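Thin, isoform D (PDB 6XG7) probably acts as a ubiquitin-protein ligase of the TRIM-NHL type, of which this chain is the NHL-repeat beta-propeller, a domain associated with protein-protein interaction. Local coordinates at residues Y106-V118 against F129-W143. Residues are numbered along the deposited sequence; the frame is centred on the assembly and turned at random.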
loop_
_atom_site.group_PDB
_atom_site.type_symbol
_atom_site.label_atom_id
_atom_site.label_comp_id
_atom_site.label_asym_id
_atom_site.label_seq_id
_atom_site.Cartn_x
_atom_site.Cartn_y
_atom_site.Cartn_z
ATOM N N TYR A 106 -4.373 12.309 5.854
ATOM C CA TYR A 106 -3.943 10.929 6.043
ATOM C C TYR A 106 -5.163 10.024 6.130
ATOM O O TYR A 106 -6.097 10.300 6.891
ATOM C CB TYR A 106 -3.110 10.789 7.319
ATOM C CG TYR A 106 -1.827 11.578 7.285
ATOM C CD1 TYR A 106 -0.687 11.035 6.750
ATOM C CD2 TYR A 106 -1.767 12.879 7.758
ATOM C CE1 TYR A 106 0.494 11.757 6.692
ATOM C CE2 TYR A 106 -0.595 13.613 7.702
ATOM C CZ TYR A 106 0.540 13.044 7.172
ATOM O OH TYR A 106 1.726 13.742 7.081
ATOM N N ILE A 107 -5.149 8.957 5.350
ATOM C CA ILE A 107 -6.209 7.956 5.333
ATOM C C ILE A 107 -5.591 6.661 5.843
ATOM O O ILE A 107 -4.649 6.143 5.235
ATOM C CB ILE A 107 -6.770 7.741 3.918
ATOM C CG1 ILE A 107 -6.941 9.062 3.148
ATOM C CG2 ILE A 107 -8.025 6.888 3.977
ATOM C CD1 ILE A 107 -7.865 10.031 3.772
ATOM N N ILE A 108 -6.138 6.116 6.933
ATOM C CA ILE A 108 -5.556 4.959 7.610
ATOM C C ILE A 108 -6.560 3.818 7.634
ATOM O O ILE A 108 -7.716 4.000 8.049
ATOM C CB ILE A 108 -5.136 5.298 9.053
ATOM C CG1 ILE A 108 -3.830 6.090 9.093
ATOM C CG2 ILE A 108 -4.915 4.020 9.872
ATOM C CD1 ILE A 108 -3.949 7.455 8.712
ATOM N N ALA A 109 -6.108 2.636 7.225
ATOM C CA ALA A 109 -6.889 1.412 7.388
ATOM C C ALA A 109 -6.556 0.829 8.758
ATOM O O ALA A 109 -5.464 0.291 8.981
ATOM C CB ALA A 109 -6.597 0.426 6.264
ATOM N N ASP A 110 -7.506 0.950 9.678
ATOM C CA ASP A 110 -7.302 0.610 11.084
ATOM C C ASP A 110 -7.742 -0.837 11.279
ATOM O O ASP A 110 -8.828 -1.134 11.759
ATOM C CB ASP A 110 -8.093 1.593 11.939
ATOM C CG ASP A 110 -7.769 1.509 13.395
ATOM O OD1 ASP A 110 -6.854 0.738 13.771
ATOM O OD2 ASP A 110 -8.442 2.229 14.174
ATOM N N ARG A 111 -6.842 -1.751 10.909
ATOM C CA ARG A 111 -7.119 -3.163 10.667
ATOM C C ARG A 111 -8.006 -3.804 11.733
ATOM O O ARG A 111 -9.082 -4.327 11.419
ATOM C CB ARG A 111 -5.786 -3.908 10.545
ATOM C CG ARG A 111 -5.893 -5.398 10.332
ATOM C CD ARG A 111 -4.489 -6.029 10.415
ATOM N NE ARG A 111 -4.512 -7.490 10.471
ATOM C CZ ARG A 111 -3.487 -8.238 10.867
ATOM N NH1 ARG A 111 -2.355 -7.671 11.256
ATOM N NH2 ARG A 111 -3.595 -9.564 10.876
ATOM N N TYR A 112 -7.543 -3.830 12.992
ATOM C CA TYR A 112 -8.247 -4.589 14.031
ATOM C C TYR A 112 -9.413 -3.822 14.646
ATOM O O TYR A 112 -10.175 -4.401 15.433
ATOM C CB TYR A 112 -7.285 -5.060 15.120
ATOM C CG TYR A 112 -6.417 -6.263 14.786
ATOM C CD1 TYR A 112 -6.845 -7.303 13.952
ATOM C CD2 TYR A 112 -5.163 -6.371 15.361
ATOM C CE1 TYR A 112 -6.015 -8.411 13.691
ATOM C CE2 TYR A 112 -4.346 -7.451 15.115
ATOM C CZ TYR A 112 -4.767 -8.460 14.282
ATOM O OH TYR A 112 -3.912 -9.512 14.085
ATOM N N ASN A 113 -9.600 -2.558 14.285
ATOM C CA ASN A 113 -10.836 -1.860 14.584
ATOM C C ASN A 113 -11.812 -1.872 13.414
ATOM O O ASN A 113 -12.900 -1.308 13.529
ATOM C CB ASN A 113 -10.544 -0.425 15.016
ATOM C CG ASN A 113 -9.869 -0.363 16.367
ATOM O OD1 ASN A 113 -10.228 -1.100 17.301
ATOM N ND2 ASN A 113 -8.896 0.517 16.492
ATOM N N HIS A 114 -11.440 -2.487 12.293
ATOM C CA HIS A 114 -12.342 -2.667 11.158
ATOM C C HIS A 114 -12.982 -1.348 10.747
ATOM O O HIS A 114 -14.195 -1.245 10.530
ATOM C CB HIS A 114 -13.370 -3.755 11.438
ATOM C CG HIS A 114 -12.729 -5.040 11.836
ATOM N ND1 HIS A 114 -12.296 -5.974 10.919
ATOM C CD2 HIS A 114 -12.398 -5.521 13.058
ATOM C CE1 HIS A 114 -11.744 -6.986 11.564
ATOM N NE2 HIS A 114 -11.796 -6.735 12.862
ATOM N N ARG A 115 -12.137 -0.337 10.564
ATOM C CA ARG A 115 -12.602 0.991 10.200
ATOM C C ARG A 115 -11.493 1.721 9.456
ATOM O O ARG A 115 -10.324 1.330 9.492
ATOM C CB ARG A 115 -13.032 1.795 11.441
ATOM C CG ARG A 115 -11.867 2.123 12.353
ATOM C CD ARG A 115 -12.292 2.804 13.648
ATOM N NE ARG A 115 -11.158 3.022 14.548
ATOM C CZ ARG A 115 -11.235 3.622 15.731
ATOM N NH1 ARG A 115 -12.385 4.130 16.148
ATOM N NH2 ARG A 115 -10.146 3.721 16.487
ATOM N N ILE A 116 -11.885 2.811 8.808
ATOM C CA ILE A 116 -10.983 3.782 8.202
ATOM C C ILE A 116 -11.013 5.046 9.048
ATOM O O ILE A 116 -12.086 5.463 9.509
ATOM C CB ILE A 116 -11.436 4.120 6.763
ATOM C CG1 ILE A 116 -11.572 2.864 5.890
ATOM C CG2 ILE A 116 -10.476 5.136 6.135
ATOM C CD1 ILE A 116 -10.360 1.998 5.832
ATOM N N GLN A 117 -9.852 5.680 9.212
ATOM C CA GLN A 117 -9.777 6.991 9.845
ATOM C C GLN A 117 -9.153 8.003 8.891
ATOM O O GLN A 117 -8.234 7.683 8.133
ATOM C CB GLN A 117 -9.001 6.956 11.167
ATOM C CG GLN A 117 -9.651 6.101 12.223
ATOM C CD GLN A 117 -9.031 6.300 13.584
ATOM O OE1 GLN A 117 -9.015 7.405 14.119
ATOM N NE2 GLN A 117 -8.490 5.233 14.141
ATOM N N VAL A 118 -9.696 9.212 8.921
ATOM C CA VAL A 118 -9.184 10.340 8.167
ATOM C C VAL A 118 -8.671 11.375 9.156
ATOM O O VAL A 118 -9.394 11.785 10.070
ATOM C CB VAL A 118 -10.264 10.949 7.257
ATOM C CG1 VAL A 118 -9.690 12.092 6.461
ATOM C CG2 VAL A 118 -10.887 9.902 6.353
ATOM N N PHE A 129 -14.948 5.935 9.767
ATOM C CA PHE A 129 -16.105 5.262 9.205
ATOM C C PHE A 129 -15.832 3.777 9.118
ATOM O O PHE A 129 -14.692 3.345 8.904
ATOM C CB PHE A 129 -16.563 5.846 7.860
ATOM C CG PHE A 129 -15.532 5.787 6.746
ATOM C CD1 PHE A 129 -14.609 6.809 6.564
ATOM C CD2 PHE A 129 -15.535 4.738 5.847
ATOM C CE1 PHE A 129 -13.696 6.769 5.512
ATOM C CE2 PHE A 129 -14.630 4.697 4.798
ATOM C CZ PHE A 129 -13.713 5.704 4.631
ATOM N N GLY A 130 -16.888 3.007 9.294
ATOM C CA GLY A 130 -16.826 1.569 9.204
ATOM C C GLY A 130 -16.825 0.893 10.564
ATOM O O GLY A 130 -16.491 1.482 11.595
ATOM N N SER A 131 -17.254 -0.362 10.552
ATOM C CA SER A 131 -17.154 -1.256 11.692
ATOM C C SER A 131 -17.123 -2.671 11.132
ATOM O O SER A 131 -17.245 -2.880 9.922
ATOM C CB SER A 131 -18.313 -1.052 12.676
ATOM O OG SER A 131 -19.561 -1.303 12.056
ATOM N N GLN A 132 -16.954 -3.644 12.017
ATOM C CA GLN A 132 -16.753 -5.018 11.580
ATOM C C GLN A 132 -18.043 -5.622 11.031
ATOM O O GLN A 132 -19.102 -5.530 11.659
ATOM C CB GLN A 132 -16.210 -5.855 12.739
ATOM C CG GLN A 132 -15.797 -7.245 12.330
ATOM C CD GLN A 132 -16.893 -8.251 12.545
ATOM O OE1 GLN A 132 -17.560 -8.228 13.573
ATOM N NE2 GLN A 132 -17.085 -9.140 11.586
ATOM N N GLY A 133 -17.953 -6.236 9.856
ATOM C CA GLY A 133 -19.092 -6.920 9.279
ATOM C C GLY A 133 -18.988 -7.018 7.769
ATOM O O GLY A 133 -17.932 -6.786 7.180
ATOM N N THR A 134 -20.113 -7.417 7.160
ATOM C CA THR A 134 -20.198 -7.664 5.729
ATOM C C THR A 134 -21.151 -6.729 5.005
ATOM O O THR A 134 -21.164 -6.741 3.771
ATOM C CB THR A 134 -20.631 -9.115 5.440
ATOM O OG1 THR A 134 -21.868 -9.375 6.108
ATOM C CG2 THR A 134 -19.557 -10.122 5.902
ATOM N N ALA A 135 -21.965 -5.948 5.717
ATOM C CA ALA A 135 -22.816 -4.960 5.064
ATOM C C ALA A 135 -21.956 -3.947 4.301
ATOM O O ALA A 135 -20.744 -3.813 4.525
ATOM C CB ALA A 135 -23.681 -4.248 6.108
ATOM N N ASP A 136 -22.591 -3.243 3.372
ATOM C CA ASP A 136 -21.903 -2.161 2.679
ATOM C C ASP A 136 -21.399 -1.161 3.708
ATOM O O ASP A 136 -22.138 -0.755 4.609
ATOM C CB ASP A 136 -22.850 -1.442 1.723
ATOM C CG ASP A 136 -23.284 -2.297 0.568
ATOM O OD1 ASP A 136 -22.749 -3.404 0.370
ATOM O OD2 ASP A 136 -24.182 -1.835 -0.163
ATOM N N GLY A 137 -20.135 -0.769 3.583
ATOM C CA GLY A 137 -19.553 0.143 4.547
ATOM C C GLY A 137 -19.017 -0.503 5.801
ATOM O O GLY A 137 -18.516 0.207 6.676
ATOM N N LYS A 138 -19.125 -1.819 5.931
ATOM C CA LYS A 138 -18.504 -2.562 7.010
ATOM C C LYS A 138 -17.380 -3.412 6.439
ATOM O O LYS A 138 -17.388 -3.759 5.254
ATOM C CB LYS A 138 -19.541 -3.420 7.718
ATOM C CG LYS A 138 -20.576 -2.590 8.481
ATOM C CD LYS A 138 -21.401 -3.430 9.409
ATOM C CE LYS A 138 -22.436 -2.568 10.109
ATOM N NZ LYS A 138 -23.239 -3.385 11.047
ATOM N N PHE A 139 -16.408 -3.734 7.287
ATOM C CA PHE A 139 -15.181 -4.388 6.864
ATOM C C PHE A 139 -14.895 -5.639 7.683
ATOM O O PHE A 139 -15.272 -5.766 8.854
ATOM C CB PHE A 139 -13.962 -3.475 7.036
ATOM C CG PHE A 139 -14.085 -2.137 6.362
ATOM C CD1 PHE A 139 -13.916 -2.034 5.004
ATOM C CD2 PHE A 139 -14.350 -0.995 7.078
ATOM C CE1 PHE A 139 -14.010 -0.806 4.358
ATOM C CE2 PHE A 139 -14.445 0.231 6.450
ATOM C CZ PHE A 139 -14.277 0.316 5.071
ATOM N N ASN A 140 -14.137 -6.535 7.071
ATOM C CA ASN A 140 -13.447 -7.593 7.805
ATOM C C ASN A 140 -11.976 -7.471 7.437
ATOM O O ASN A 140 -11.520 -8.048 6.449
ATOM C CB ASN A 140 -14.000 -8.982 7.500
ATOM C CG ASN A 140 -15.218 -9.319 8.327
ATOM O OD1 ASN A 140 -15.185 -9.263 9.551
ATOM N ND2 ASN A 140 -16.296 -9.702 7.656
ATOM N N TYR A 141 -11.254 -6.709 8.251
ATOM C CA TYR A 141 -9.817 -6.477 8.156
ATOM C C TYR A 141 -9.498 -5.598 6.954
ATOM O O TYR A 141 -8.923 -6.062 5.958
ATOM C CB TYR A 141 -9.004 -7.777 8.114
ATOM C CG TYR A 141 -9.359 -8.694 9.247
ATOM C CD1 TYR A 141 -8.842 -8.518 10.538
ATOM C CD2 TYR A 141 -10.239 -9.739 9.048
ATOM C CE1 TYR A 141 -9.198 -9.362 11.585
ATOM C CE2 TYR A 141 -10.613 -10.573 10.080
ATOM C CZ TYR A 141 -10.091 -10.392 11.334
ATOM O OH TYR A 141 -10.486 -11.250 12.325
ATOM N N PRO A 142 -9.849 -4.318 7.007
ATOM C CA PRO A 142 -9.397 -3.409 5.952
ATOM C C PRO A 142 -7.883 -3.331 5.979
ATOM O O PRO A 142 -7.266 -3.240 7.041
ATOM C CB PRO A 142 -10.039 -2.076 6.336
ATOM C CG PRO A 142 -10.128 -2.125 7.825
ATOM C CD PRO A 142 -10.406 -3.581 8.159
ATOM N N TRP A 143 -7.283 -3.380 4.795
ATOM C CA TRP A 143 -5.839 -3.505 4.683
ATOM C C TRP A 143 -5.289 -2.338 3.863
ATOM O O TRP A 143 -5.040 -1.262 4.409
ATOM C CB TRP A 143 -5.447 -4.883 4.140
ATOM C CG TRP A 143 -4.027 -5.257 4.502
ATOM C CD1 TRP A 143 -2.878 -4.743 3.964
ATOM C CD2 TRP A 143 -3.608 -6.189 5.502
ATOM N NE1 TRP A 143 -1.780 -5.297 4.563
ATOM C CE2 TRP A 143 -2.195 -6.187 5.507
ATOM C CE3 TRP A 143 -4.283 -7.021 6.393
ATOM C CZ2 TRP A 143 -1.443 -6.986 6.363
ATOM C CZ3 TRP A 143 -3.526 -7.830 7.245
ATOM C CH2 TRP A 143 -2.127 -7.811 7.211
#
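A109 turns its CB toward the P142-W143 backbone at the joint between two neighbouring blades of the NHL beta-propeller: 106-118 supplies the two middle strands of one blade, while 129-143 leaves its outer strand and enters the innermost strand of the next. D110, at the turn joining those middle strands, faces away from the joint, and its OD2 gathers R115, N113 and Q117. R111 then reaches along W143, its chain extended from CG anti to the backbone N (chi1 178°). W143 CZ3 lies over one face of its guanidinium, toward that group's rim, 3.4 Å from R111 NE, and the hydroxyl of Y112 sits over the opposite face. Y112 also brings its CD1 edge against the CE1 edge of Y141. The imidazole of H114 is held from several sides: its ND1 accepts the backbone N-H of Y141, with N to ND1 3.0 Å and the donor close to the ring plane. CE1 points into the face of Y141 in a T-shaped stack, planes at 66°. Q132 CG lies over the ring centre at 3.8 Å as a CH-pi contact, and R111 O covers the other face. With the imidazole cut back to an alanine, the Y141 amide would probably lose its acceptor, and Q132 CG and the face of Y141 the ring they pack on. R115 leads past P142 CG into the third strand, where I116 forms an antiparallel hydrogen-bonded pair with F129 at the end of the outer strand. I116 CD1 reaches P142 CB, and CG1 packs against F139, whose ring also touches V155 of the next blade. With its CG set between backbone N and carbonyl carbon (chi1 60°), F129 lays its ring flat beneath the isoleucine, I116 CB standing 3.5 Å from F129 CZ, while V118 CG2 meets the ring edge at F129 CE1, 4.3 Å away.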